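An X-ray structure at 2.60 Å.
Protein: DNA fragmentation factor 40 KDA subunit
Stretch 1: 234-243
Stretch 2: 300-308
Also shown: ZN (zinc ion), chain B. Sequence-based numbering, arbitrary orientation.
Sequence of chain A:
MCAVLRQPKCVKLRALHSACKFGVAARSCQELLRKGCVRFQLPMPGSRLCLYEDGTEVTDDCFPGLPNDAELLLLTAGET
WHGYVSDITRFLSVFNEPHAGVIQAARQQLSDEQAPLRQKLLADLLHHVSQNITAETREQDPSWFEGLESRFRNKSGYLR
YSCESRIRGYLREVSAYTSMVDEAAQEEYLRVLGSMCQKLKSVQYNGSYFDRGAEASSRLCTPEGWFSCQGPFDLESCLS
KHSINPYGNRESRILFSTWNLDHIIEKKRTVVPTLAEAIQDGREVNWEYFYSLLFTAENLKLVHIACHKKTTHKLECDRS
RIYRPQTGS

Stretch 1 (234-243) DLESCLSKHS
Stretch 2 300-308: LKLVHIACH

Stretch 1 has no regular helix or strand; Ser-243, at its end, is extended (phi/psi -141/172). Leu-235 is extended (-135/161). Leu-239 and Ser-240 then turn the chain (-63/-28 and -86/-18), and Lys-241 takes left-handed values (65/52). A weak hydrogen bond from Lys-241 N to Cys-238 O, 3.1 Å, spans the turn. Stretch 2 runs as a strand from Leu-300 to Val-303. His-304 is still extended (-72/157), and Ile-305 and Ala-306 form a short 3-10 segment. Cys-307 N hydrogen-bonds to His-304 O at 2.9 Å. The CA atoms of Cys-238 and Cys-307 lie 7.5 Å apart, and those of His-242 and His-304 lie 6.6 Å apart. From Cys-238 to His-242 the chain runs roughly opposite to His-304 to Cys-307. This does not extend to the Leu-235 end, where the partner is Lys-301. No backbone hydrogen bonds join the stretches.

A zinc ion ties them together. It is bound by Cys-238 SG at 2.3 Å, His-242 ND1 at 2.2 Å and Cys-307 SG at 2.2 Å, with one further ligand from elsewhere in the structure. Cys-238 is t; His-242 and Cys-307 are m. The shared metal holds Cys-238 SG and Cys-307 SG 4.0 Å apart, too far for a disulfide. Cys-238 SG also accepts a hydrogen bond from His-242 N at 3.2 Å, nearly linear at 173°.

The His-242 ring stacks face-to-face on that of His-304 (chi1 t, chi2 -71°), with centroids 3.7 Å apart and planes at 13°. His-304 ND1 accepts a hydrogen bond from Ala-306 N at 2.7 Å, which helps fix its ring. Cys-307 SG sits at the His-242 ring edge, 3.6 Å from His-242 CE1. Ala-306 CB packs 3.9 Å from His-242 CE1.

Farther out, Lys-301 reaches across with chi1 near -109°. Its NZ makes a weak hydrogen bond to Leu-235 O, 3.2 Å.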

# COMPACT_ATOMS: atom_id res chain seq x y z
N ASP A 234 18.64 -4.32 5.31
CA ASP A 234 19.85 -4.24 6.11
C ASP A 234 19.77 -4.95 7.46
O ASP A 234 20.56 -4.66 8.36
CB ASP A 234 20.22 -2.77 6.32
CG ASP A 234 19.14 -2.01 7.06
OD1 ASP A 234 18.10 -2.62 7.41
OD2 ASP A 234 19.33 -0.79 7.29
N LEU A 235 18.82 -5.86 7.62
CA LEU A 235 18.69 -6.61 8.86
C LEU A 235 18.46 -8.09 8.58
O LEU A 235 18.06 -8.46 7.47
CB LEU A 235 17.55 -6.08 9.73
CG LEU A 235 17.74 -4.72 10.40
CD1 LEU A 235 16.66 -4.53 11.47
CD2 LEU A 235 19.12 -4.64 11.06
N GLU A 236 18.72 -8.91 9.58
CA GLU A 236 18.58 -10.36 9.45
C GLU A 236 17.14 -10.86 9.53
O GLU A 236 16.77 -11.79 8.81
CB GLU A 236 19.45 -11.06 10.51
N SER A 237 16.33 -10.24 10.39
CA SER A 237 14.94 -10.66 10.56
C SER A 237 14.00 -9.51 10.89
O SER A 237 14.45 -8.39 11.16
CB SER A 237 14.88 -11.71 11.67
OG SER A 237 15.47 -11.20 12.85
N CYS A 238 12.70 -9.78 10.88
CA CYS A 238 11.69 -8.76 11.18
C CYS A 238 11.50 -8.61 12.68
O CYS A 238 10.96 -9.50 13.34
CB CYS A 238 10.35 -9.11 10.53
SG CYS A 238 8.96 -8.01 10.96
N LEU A 239 11.92 -7.47 13.21
CA LEU A 239 11.80 -7.22 14.64
C LEU A 239 10.36 -7.17 15.12
O LEU A 239 10.08 -7.47 16.28
CB LEU A 239 12.52 -5.92 14.99
CG LEU A 239 14.01 -5.97 14.66
CD1 LEU A 239 14.61 -4.56 14.66
CD2 LEU A 239 14.72 -6.91 15.65
N SER A 240 9.44 -6.78 14.24
CA SER A 240 8.03 -6.69 14.61
C SER A 240 7.34 -8.04 14.44
O SER A 240 6.27 -8.29 15.00
CB SER A 240 7.32 -5.65 13.76
OG SER A 240 8.03 -4.42 13.76
N LYS A 241 7.98 -8.92 13.67
CA LYS A 241 7.46 -10.26 13.41
C LYS A 241 6.15 -10.24 12.62
O LYS A 241 5.17 -10.87 13.01
CB LYS A 241 7.27 -11.01 14.71
CG LYS A 241 8.57 -11.28 15.42
CD LYS A 241 8.38 -12.31 16.51
CE LYS A 241 9.70 -12.65 17.18
NZ LYS A 241 9.47 -13.65 18.27
N HIS A 242 6.17 -9.52 11.50
CA HIS A 242 5.01 -9.39 10.62
C HIS A 242 4.75 -10.68 9.87
O HIS A 242 5.69 -11.31 9.37
CB HIS A 242 5.28 -8.31 9.58
CG HIS A 242 5.52 -6.96 10.15
ND1 HIS A 242 6.56 -6.16 9.74
CD2 HIS A 242 4.81 -6.22 11.03
CE1 HIS A 242 6.49 -4.98 10.34
NE2 HIS A 242 5.43 -4.99 11.13
N SER A 243 3.49 -11.08 9.77
CA SER A 243 3.13 -12.26 9.01
C SER A 243 1.82 -11.94 8.30
O SER A 243 1.21 -10.90 8.55
CB SER A 243 2.98 -13.49 9.91
OG SER A 243 1.82 -13.44 10.72
N LEU A 300 15.96 -10.84 -3.48
CA LEU A 300 14.64 -10.30 -3.12
C LEU A 300 14.22 -10.69 -1.72
O LEU A 300 14.22 -11.88 -1.37
CB LEU A 300 13.56 -10.79 -4.09
CG LEU A 300 13.67 -10.42 -5.58
CD1 LEU A 300 12.48 -11.01 -6.33
CD2 LEU A 300 13.72 -8.91 -5.76
N LYS A 301 13.86 -9.70 -0.91
CA LYS A 301 13.39 -9.94 0.45
C LYS A 301 11.89 -9.61 0.44
O LYS A 301 11.48 -8.58 -0.10
CB LYS A 301 14.09 -8.99 1.43
CG LYS A 301 15.12 -9.61 2.38
CD LYS A 301 15.47 -8.57 3.48
CE LYS A 301 16.25 -9.16 4.67
NZ LYS A 301 17.72 -9.38 4.42
N LEU A 302 11.06 -10.49 1.02
CA LEU A 302 9.63 -10.22 1.07
C LEU A 302 9.36 -9.46 2.35
O LEU A 302 9.42 -10.03 3.44
CB LEU A 302 8.84 -11.53 1.09
CG LEU A 302 7.32 -11.39 1.29
CD1 LEU A 302 6.69 -10.64 0.12
CD2 LEU A 302 6.70 -12.77 1.41
N VAL A 303 9.06 -8.17 2.23
CA VAL A 303 8.81 -7.35 3.42
C VAL A 303 7.45 -6.71 3.51
O VAL A 303 6.83 -6.34 2.50
CB VAL A 303 9.84 -6.19 3.56
CG1 VAL A 303 11.26 -6.72 3.54
CG2 VAL A 303 9.64 -5.19 2.44
N HIS A 304 7.00 -6.55 4.75
CA HIS A 304 5.76 -5.88 5.08
C HIS A 304 6.11 -4.43 4.79
O HIS A 304 7.29 -4.07 4.78
CB HIS A 304 5.47 -6.12 6.57
CG HIS A 304 4.42 -5.23 7.16
ND1 HIS A 304 4.62 -3.89 7.39
CD2 HIS A 304 3.20 -5.53 7.67
CE1 HIS A 304 3.58 -3.39 8.03
NE2 HIS A 304 2.70 -4.36 8.22
N ILE A 305 5.13 -3.59 4.53
CA ILE A 305 5.42 -2.20 4.18
C ILE A 305 6.23 -1.41 5.23
O ILE A 305 6.97 -0.49 4.87
CB ILE A 305 4.11 -1.44 3.85
CG1 ILE A 305 4.45 -0.05 3.32
CG2 ILE A 305 3.20 -1.38 5.07
CD1 ILE A 305 3.26 0.75 2.89
N ALA A 306 6.09 -1.77 6.50
CA ALA A 306 6.81 -1.06 7.56
C ALA A 306 8.30 -1.44 7.59
O ALA A 306 9.10 -0.81 8.30
CB ALA A 306 6.16 -1.36 8.92
N CYS A 307 8.66 -2.47 6.83
CA CYS A 307 10.04 -2.93 6.77
C CYS A 307 10.57 -2.76 5.36
O CYS A 307 11.45 -3.49 4.94
CB CYS A 307 10.14 -4.41 7.15
SG CYS A 307 9.79 -4.73 8.88
N HIS A 308 10.01 -1.81 4.62
CA HIS A 308 10.49 -1.54 3.28
C HIS A 308 11.15 -0.19 3.36
O HIS A 308 10.49 0.83 3.20
CB HIS A 308 9.35 -1.48 2.27
CG HIS A 308 9.82 -1.32 0.85
ND1 HIS A 308 8.96 -1.04 -0.19
CD2 HIS A 308 11.05 -1.47 0.29
CE1 HIS A 308 9.64 -1.01 -1.33
NE2 HIS A 308 10.91 -1.27 -1.06
ZN ZN B . 8.65 -6.62 9.12